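Side-chain contacts in flavodoxin (Lactobacillus reuteri, PDB 5VEG), which binds flavin mononucleotide and probably serves as a low-potential electron donor to redox enzymes, in association with a bacterial microcompartment for 1,2-propanediol use: residues A[127-130]-A[131-134]; A[137-141]-A[142-146]. All blocks are in the same frame, centred on the assembly; numbering follows the deposited sequence.

Contact 1: residues A[127-130]-A[131-134]. With FMN (flavin mononucleotide), chain D.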
ATOM      1  N   TYR A 127     -15.824   9.652   1.487  1.00 28.96           N
ATOM      2  CA  TYR A 127     -15.396   8.504   0.701  1.00 29.28           C
ATOM      3  C   TYR A 127     -13.987   8.673   0.146  1.00 25.72           C
ATOM      4  O   TYR A 127     -13.556   7.866  -0.686  1.00 32.12           O
ATOM      5  CB  TYR A 127     -16.395   8.249  -0.432  1.00 30.73           C
ATOM      6  CG  TYR A 127     -17.716   7.740   0.104  1.00 35.08           C
ATOM      7  CD1 TYR A 127     -17.765   6.601   0.904  1.00 36.08           C
ATOM      8  CD2 TYR A 127     -18.899   8.417  -0.150  1.00 36.98           C
ATOM      9  CE1 TYR A 127     -18.963   6.138   1.418  1.00 40.78           C
ATOM     10  CE2 TYR A 127     -20.104   7.961   0.354  1.00 44.66           C
ATOM     11  CZ  TYR A 127     -20.129   6.821   1.136  1.00 47.30           C
ATOM     12  OH  TYR A 127     -21.322   6.377   1.640  1.00 49.03           O
ATOM     13  N   PHE A 128     -13.268   9.715   0.575  1.00 26.07           N
ATOM     14  CA  PHE A 128     -11.893   9.956   0.156  1.00 26.08           C
ATOM     15  C   PHE A 128     -10.967   8.805   0.536  1.00 26.42           C
ATOM     16  O   PHE A 128     -10.729   8.558   1.719  1.00 25.90           O
ATOM     17  CB  PHE A 128     -11.370  11.255   0.782  1.00 22.91           C
ATOM     18  CG  PHE A 128      -9.959  11.613   0.367  1.00 23.92           C
ATOM     19  CD1 PHE A 128      -9.615  11.676  -0.977  1.00 22.67           C
ATOM     20  CD2 PHE A 128      -8.988  11.918   1.334  1.00 22.57           C
ATOM     21  CE1 PHE A 128      -8.315  12.012  -1.368  1.00 27.30           C
ATOM     22  CE2 PHE A 128      -7.693  12.266   0.970  1.00 26.62           C
ATOM     23  CZ  PHE A 128      -7.346  12.313  -0.384  1.00 30.59           C
ATOM     24  N   ASN A 129     -10.435   8.102  -0.456  1.00 26.06           N
ATOM     25  CA  ASN A 129      -9.423   7.058  -0.224  1.00 27.08           C
ATOM     26  C   ASN A 129      -9.894   5.994   0.769  1.00 27.13           C
ATOM     27  O   ASN A 129      -9.112   5.490   1.568  1.00 28.92           O
ATOM     28  CB  ASN A 129      -8.095   7.677   0.244  1.00 24.54           C
ATOM     29  CG  ASN A 129      -7.172   7.988  -0.912  1.00 26.97           C
ATOM     30  OD1 ASN A 129      -6.999   7.161  -1.806  1.00 27.30           O
ATOM     31  ND2 ASN A 129      -6.590   9.181  -0.916  1.00 24.86           N
ATOM     32  N   THR A 130     -11.182   5.640   0.730  1.00 24.55           N
ATOM     33  CA  THR A 130     -11.677   4.618   1.650  1.00 25.29           C
ATOM     34  C   THR A 130     -10.963   3.279   1.448  1.00 29.00           C
ATOM     35  O   THR A 130     -10.890   2.467   2.373  1.00 22.45           O
ATOM     36  CB  THR A 130     -13.184   4.414   1.481  1.00 30.78           C
ATOM     37  OG1 THR A 130     -13.469   4.078   0.120  1.00 46.46           O
ATOM     38  CG2 THR A 130     -13.936   5.661   1.819  1.00 31.49           C
ATOM     39  N   THR A 131     -10.451   3.022   0.249  1.00 24.46           N
ATOM     40  CA  THR A 131      -9.763   1.754   0.028  1.00 23.87           C
ATOM     41  C   THR A 131      -8.517   1.645   0.900  1.00 30.51           C
ATOM     42  O   THR A 131      -8.168   0.547   1.360  1.00 27.91           O
ATOM     43  CB  THR A 131      -9.429   1.611  -1.456  1.00 26.06           C
ATOM     44  OG1 THR A 131     -10.653   1.516  -2.198  1.00 28.19           O
ATOM     45  CG2 THR A 131      -8.566   0.370  -1.733  1.00 25.13           C
ATOM     46  N   VAL A 132      -7.847   2.773   1.144  1.00 23.39           N
ATOM     47  CA  VAL A 132      -6.703   2.789   2.046  1.00 28.08           C
ATOM     48  C   VAL A 132      -7.119   2.335   3.435  1.00 28.19           C
ATOM     49  O   VAL A 132      -6.437   1.517   4.067  1.00 28.91           O
ATOM     50  CB  VAL A 132      -6.069   4.195   2.062  1.00 28.92           C
ATOM     51  CG1 VAL A 132      -4.948   4.271   3.081  1.00 24.60           C
ATOM     52  CG2 VAL A 132      -5.567   4.546   0.661  1.00 20.99           C
ATOM     53  N   ASP A 133      -8.266   2.829   3.917  1.00 24.91           N
ATOM     54  CA  ASP A 133      -8.767   2.422   5.226  1.00 25.05           C
ATOM     55  C   ASP A 133      -9.109   0.940   5.255  1.00 27.26           C
ATOM     56  O   ASP A 133      -8.850   0.259   6.256  1.00 29.69           O
ATOM     57  CB  ASP A 133     -10.004   3.234   5.604  1.00 28.00           C
ATOM     58  CG  ASP A 133      -9.723   4.714   5.705  1.00 36.42           C
ATOM     59  OD1 ASP A 133      -8.657   5.064   6.252  1.00 32.06           O
ATOM     60  OD2 ASP A 133     -10.564   5.522   5.237  1.00 34.03           O
ATOM     61  N   HIS A 134      -9.694   0.419   4.171  1.00 24.13           N
ATOM     62  CA  HIS A 134     -10.021  -1.008   4.134  1.00 24.82           C
ATOM     63  C   HIS A 134      -8.764  -1.871   4.186  1.00 25.57           C
ATOM     64  O   HIS A 134      -8.719  -2.869   4.916  1.00 29.11           O
ATOM     65  CB  HIS A 134     -10.840  -1.337   2.887  1.00 26.08           C
ATOM     66  CG  HIS A 134     -12.263  -0.899   2.994  1.00 36.03           C
ATOM     67  ND1 HIS A 134     -12.894  -0.168   2.010  1.00 34.19           N
ATOM     68  CD2 HIS A 134     -13.169  -1.062   3.986  1.00 32.20           C
ATOM     69  CE1 HIS A 134     -14.136   0.080   2.383  1.00 35.70           C
ATOM     70  NE2 HIS A 134     -14.328  -0.459   3.574  1.00 32.43           N
TER
HETATM   71  N1  FMN D 201     -11.760   8.785  -5.152  1.00 28.61           N
HETATM   72  C2  FMN D 201     -12.000   8.637  -3.801  1.00 26.68           C
HETATM   73  O2  FMN D 201     -11.118   8.917  -2.995  1.00 26.30           O
HETATM   74  N3  FMN D 201     -13.226   8.190  -3.355  1.00 26.36           N
HETATM   75  C4  FMN D 201     -14.228   7.888  -4.254  1.00 26.62           C
HETATM   76  O4  FMN D 201     -15.306   7.487  -3.828  1.00 30.30           O
HETATM   77  C4A FMN D 201     -14.002   8.039  -5.623  1.00 26.60           C
HETATM   78  N5  FMN D 201     -14.989   7.741  -6.547  1.00 29.94           N
HETATM   79  C5A FMN D 201     -14.716   7.901  -7.900  1.00 32.47           C
HETATM   80  C6  FMN D 201     -15.693   7.614  -8.860  1.00 41.91           C
HETATM   81  C7  FMN D 201     -15.414   7.779 -10.222  1.00 36.20           C
HETATM   82  C7M FMN D 201     -16.459   7.475 -11.261  1.00 34.70           C
HETATM   83  C8  FMN D 201     -14.167   8.240 -10.628  1.00 36.61           C
HETATM   84  C8M FMN D 201     -13.873   8.421 -12.092  1.00 35.59           C
HETATM   85  C9  FMN D 201     -13.191   8.533  -9.680  1.00 28.54           C
HETATM   86  C9A FMN D 201     -13.468   8.350  -8.325  1.00 31.14           C
HETATM   87  N10 FMN D 201     -12.486   8.633  -7.402  1.00 27.14           N
HETATM   88  C10 FMN D 201     -12.757   8.492  -6.059  1.00 28.83           C
HETATM   89  C1' FMN D 201     -11.170   9.178  -7.872  1.00 26.14           C
HETATM   90  C2' FMN D 201     -10.032   8.197  -8.116  1.00 29.21           C
HETATM   91  O2' FMN D 201      -9.819   7.457  -6.942  1.00 29.62           O
HETATM   92  C3' FMN D 201      -8.822   9.081  -8.361  1.00 31.24           C
HETATM   93  O3' FMN D 201      -8.929   9.773  -9.591  1.00 31.22           O
HETATM   94  C4' FMN D 201      -7.520   8.307  -8.350  1.00 28.19           C
HETATM   95  O4' FMN D 201      -6.464   9.225  -8.483  1.00 25.70           O
HETATM   96  C5' FMN D 201      -7.457   7.347  -9.526  1.00 29.45           C
HETATM   97  O5' FMN D 201      -6.312   6.545  -9.327  1.00 30.96           O
HETATM   98  P   FMN D 201      -5.667   5.713 -10.546  1.00 29.93           P
HETATM   99  O1P FMN D 201      -5.148   6.704 -11.565  1.00 32.54           O
HETATM  100  O2P FMN D 201      -4.510   4.921  -9.964  1.00 30.55           O
HETATM  101  O3P FMN D 201      -6.705   4.849 -11.196  1.00 29.91           O
HETATM  102  O   HOH W   1     -12.992   1.020  -0.490  1.00 33.93           O

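Contact 2: residues A[137-141]-A[142-146]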
ATOM      1  N   ASP A 137      -7.202  -1.793   7.665  1.00 31.67           N
ATOM      2  CA  ASP A 137      -7.952  -2.719   8.510  1.00 37.24           C
ATOM      3  C   ASP A 137      -7.636  -4.177   8.169  1.00 30.80           C
ATOM      4  O   ASP A 137      -7.501  -5.011   9.068  1.00 33.36           O
ATOM      5  CB  ASP A 137      -9.453  -2.452   8.379  1.00 38.14           C
ATOM      6  CG  ASP A 137      -9.894  -1.201   9.134  1.00 35.88           C
ATOM      7  OD1 ASP A 137      -9.118  -0.685   9.968  1.00 42.27           O
ATOM      8  OD2 ASP A 137     -11.025  -0.740   8.899  1.00 39.01           O
ATOM      9  N   ALA A 138      -7.531  -4.519   6.883  1.00 28.81           N
ATOM     10  CA  ALA A 138      -7.266  -5.917   6.549  1.00 31.59           C
ATOM     11  C   ALA A 138      -5.919  -6.367   7.103  1.00 38.68           C
ATOM     12  O   ALA A 138      -5.786  -7.492   7.613  1.00 35.53           O
ATOM     13  CB  ALA A 138      -7.314  -6.136   5.040  1.00 24.95           C
ATOM     14  N   PHE A 139      -4.899  -5.513   6.984  1.00 23.60           N
ATOM     15  CA  PHE A 139      -3.594  -5.854   7.542  1.00 33.09           C
ATOM     16  C   PHE A 139      -3.681  -6.029   9.051  1.00 33.59           C
ATOM     17  O   PHE A 139      -3.012  -6.897   9.627  1.00 31.72           O
ATOM     18  CB  PHE A 139      -2.570  -4.772   7.182  1.00 26.19           C
ATOM     19  CG  PHE A 139      -1.923  -4.954   5.818  1.00 27.88           C
ATOM     20  CD1 PHE A 139      -1.169  -6.090   5.535  1.00 28.59           C
ATOM     21  CD2 PHE A 139      -2.055  -3.976   4.831  1.00 31.22           C
ATOM     22  CE1 PHE A 139      -0.556  -6.245   4.300  1.00 24.48           C
ATOM     23  CE2 PHE A 139      -1.460  -4.119   3.604  1.00 27.32           C
ATOM     24  CZ  PHE A 139      -0.707  -5.258   3.330  1.00 29.04           C
ATOM     25  N   LYS A 140      -4.510  -5.212   9.707  1.00 37.51           N
ATOM     26  CA  LYS A 140      -4.688  -5.328  11.151  1.00 35.89           C
ATOM     27  C   LYS A 140      -5.280  -6.680  11.530  1.00 33.45           C
ATOM     28  O   LYS A 140      -4.774  -7.348  12.438  1.00 36.58           O
ATOM     29  CB  LYS A 140      -5.574  -4.196  11.677  1.00 43.45           C
ATOM     30  CG  LYS A 140      -4.934  -2.819  11.678  1.00 44.43           C
ATOM     31  CD  LYS A 140      -5.660  -1.879  12.655  1.00 53.94           C
ATOM     32  CE  LYS A 140      -5.306  -0.408  12.419  1.00 52.97           C
ATOM     33  NZ  LYS A 140      -6.236   0.260  11.447  1.00 51.52           N
ATOM     34  N   LYS A 141      -6.361  -7.100  10.853  1.00 37.85           N
ATOM     35  CA  LYS A 141      -6.936  -8.418  11.137  1.00 42.48           C
ATOM     36  C   LYS A 141      -5.936  -9.532  10.858  1.00 40.33           C
ATOM     37  O   LYS A 141      -5.954 -10.569  11.528  1.00 38.78           O
ATOM     38  CB  LYS A 141      -8.200  -8.680  10.307  1.00 45.80           C
ATOM     39  CG  LYS A 141      -9.056  -7.482  10.005  1.00 57.88           C
ATOM     40  CD  LYS A 141     -10.084  -7.212  11.093  1.00 62.76           C
ATOM     41  CE  LYS A 141     -10.654  -5.801  10.958  1.00 59.79           C
ATOM     42  NZ  LYS A 141      -9.949  -4.839  11.871  1.00 54.22           N
ATOM     43  N   ALA A 142      -5.083  -9.351   9.854  1.00 35.56           N
ATOM     44  CA  ALA A 142      -4.089 -10.362   9.536  1.00 35.54           C
ATOM     45  C   ALA A 142      -2.986 -10.439  10.579  1.00 37.60           C
ATOM     46  O   ALA A 142      -2.182 -11.376  10.535  1.00 35.90           O
ATOM     47  CB  ALA A 142      -3.484 -10.079   8.164  1.00 34.40           C
ATOM     48  N   GLY A 143      -2.917  -9.477  11.498  1.00 32.69           N
ATOM     49  CA  GLY A 143      -1.900  -9.490  12.525  1.00 32.50           C
ATOM     50  C   GLY A 143      -0.613  -8.785  12.177  1.00 35.29           C
ATOM     51  O   GLY A 143       0.328  -8.834  12.978  1.00 34.45           O
ATOM     52  N   ALA A 144      -0.540  -8.114  11.024  1.00 34.19           N
ATOM     53  CA  ALA A 144       0.670  -7.379  10.675  1.00 31.59           C
ATOM     54  C   ALA A 144       0.796  -6.129  11.535  1.00 32.18           C
ATOM     55  O   ALA A 144      -0.169  -5.649  12.134  1.00 34.97           O
ATOM     56  CB  ALA A 144       0.679  -6.990   9.194  1.00 27.45           C
ATOM     57  N   THR A 145       2.017  -5.605  11.586  1.00 32.58           N
ATOM     58  CA  THR A 145       2.363  -4.443  12.398  1.00 28.26           C
ATOM     59  C   THR A 145       2.465  -3.227  11.489  1.00 27.64           C
ATOM     60  O   THR A 145       3.230  -3.240  10.522  1.00 32.36           O
ATOM     61  CB  THR A 145       3.692  -4.676  13.116  1.00 33.81           C
ATOM     62  OG1 THR A 145       3.549  -5.780  14.020  1.00 36.60           O
ATOM     63  CG2 THR A 145       4.130  -3.437  13.872  1.00 29.93           C
ATOM     64  N   SER A 146       1.700  -2.186  11.793  1.00 32.70           N
ATOM     65  CA  SER A 146       1.789  -0.968  10.999  1.00 27.83           C
ATOM     66  C   SER A 146       3.170  -0.351  11.166  1.00 31.68           C
ATOM     67  O   SER A 146       3.634  -0.128  12.288  1.00 30.46           O
ATOM     68  CB  SER A 146       0.697   0.021  11.416  1.00 34.08           C
ATOM     69  OG  SER A 146       0.873   1.266  10.754  1.00 32.53           O
TER

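Contact 1: residues A[127-130]-A[131-134]
Thr130 and His134 meet through one backbone bond and one water. His134 N donates to Thr130 O at 3.0 Å, in the carbonyl plane, as the first turn of helix 130-141 closes. The water lies in plane at the edge of the imidazole, 2.8 Å from His134 ND1. It donates to Thr131 OG1 at 2.9 Å. With chi1 at 56°, Thr130 also turns its OG1 to this water (3.2 Å), which ties three side chains together. Thr131 OG1 bonds Tyr86 O as well.

Van der Waals contact is slight. Asn129 and Val132 run side by side, the amide OD1 of Asn129 3.9 Å from the methyl CG2 of Val132. Asn129 ND2 lies over one face of the Phe128 ring, offset toward its rim.

Polar ends reach strand 145-154. Asn129 ND2 bonds Ile153 O. Asp133 forms salt bridges through OD1 to Lys150 and OD2 to Lys152.

In this loop the backbone, not a side chain, bonds the cofactor. FMN N3 donates almost straight to Tyr127 O (2.7 Å, 176°), and Asn129 N donates to FMN O2 at 2.8 Å. A type II turn, Tyr127 to Thr130, presents both groups. One main-chain acceptor and one donor thus read the flavin's pyrimidine edge, right where the helix starts.

Contact 2: residues A[137-141]-A[142-146]
Phe139 and Ala144 meet by side chain and by backbone. Ala144 CB lies 4.2 Å from Phe139 CD1, an apolar touch at an oblique angle to the ring. Ala144 N donates to Phe139 O at 3.1 Å, tilted 23° from the carbonyl plane. The methyl of Ala142 is on the same carbonyl: its CB is 3.5 Å from Phe139 O. Ala142 N bonds Ala138 O at 3.0 Å, a regular helical bond. Gly143 N then reaches Lys140 O, also at 3.0 Å, but from above the carbonyl plane and not on a lone pair.

The bonds of Ala144 N to Phe139 O and of Gly143 N to Lys140 O are the pair of a Schellman motif. Gly143 leaves helical angles with a positive phi of 90°. At these angles a CB would press against the carbonyl oxygen of Ala142, and glycine has none.

With CG anti to its carbonyl carbon (chi1 -85°), Phe139 directs its ring to Tyr114, with which it stacks, and keeps CD1 near Ala144 CB. The ring also packs on Leu81 and Val83 of strand 80-85 and on Leu104 and Leu109. Ala142 and Ala144 touch Leu109 too. Ala142 and Leu109 share a backbone hydrogen bond. Thr145 does the same with Lys112 and Tyr114, as strand 145-154 joins the sheet beside strand 113-120.

On the exposed side, Lys140 NZ has its stronger partner in Asp136. It also forms a long salt bridge, with a weak hydrogen bond, to Asp137 OD1 (3.4 Å).

The segment ends the helix of a beta-alpha-beta unit in the flavodoxin fold. The cap satisfies carbonyls of the last turn, while the Phe139 ring and the methyls of Ala142 and Ala144 pack one side of the turn against neighbouring elements. Polar closure of the helix and apolar attachment to the core therefore occur together.

Overall arrangement
Contact 1 and contact 2 lie at the two ends of helix 130-141, with centres 15 Å apart. They follow in series along the chain and do not touch each other. The helix connects strand 113-120 to strand 145-154, one of the two outermost strands of the five-stranded parallel sheet. Contact 1 is at the flavin end, where Tyr127, Phe128 and Asn129 belong to the FMN pocket. Thr39, Thr41, Thr87 and Ser119 are among the other residues bonded to the cofactor. Contact 2 is at the far end, where the chain turns back into the sheet. Its Ala138 side chain is about 13 Å from the bound cadmium ion.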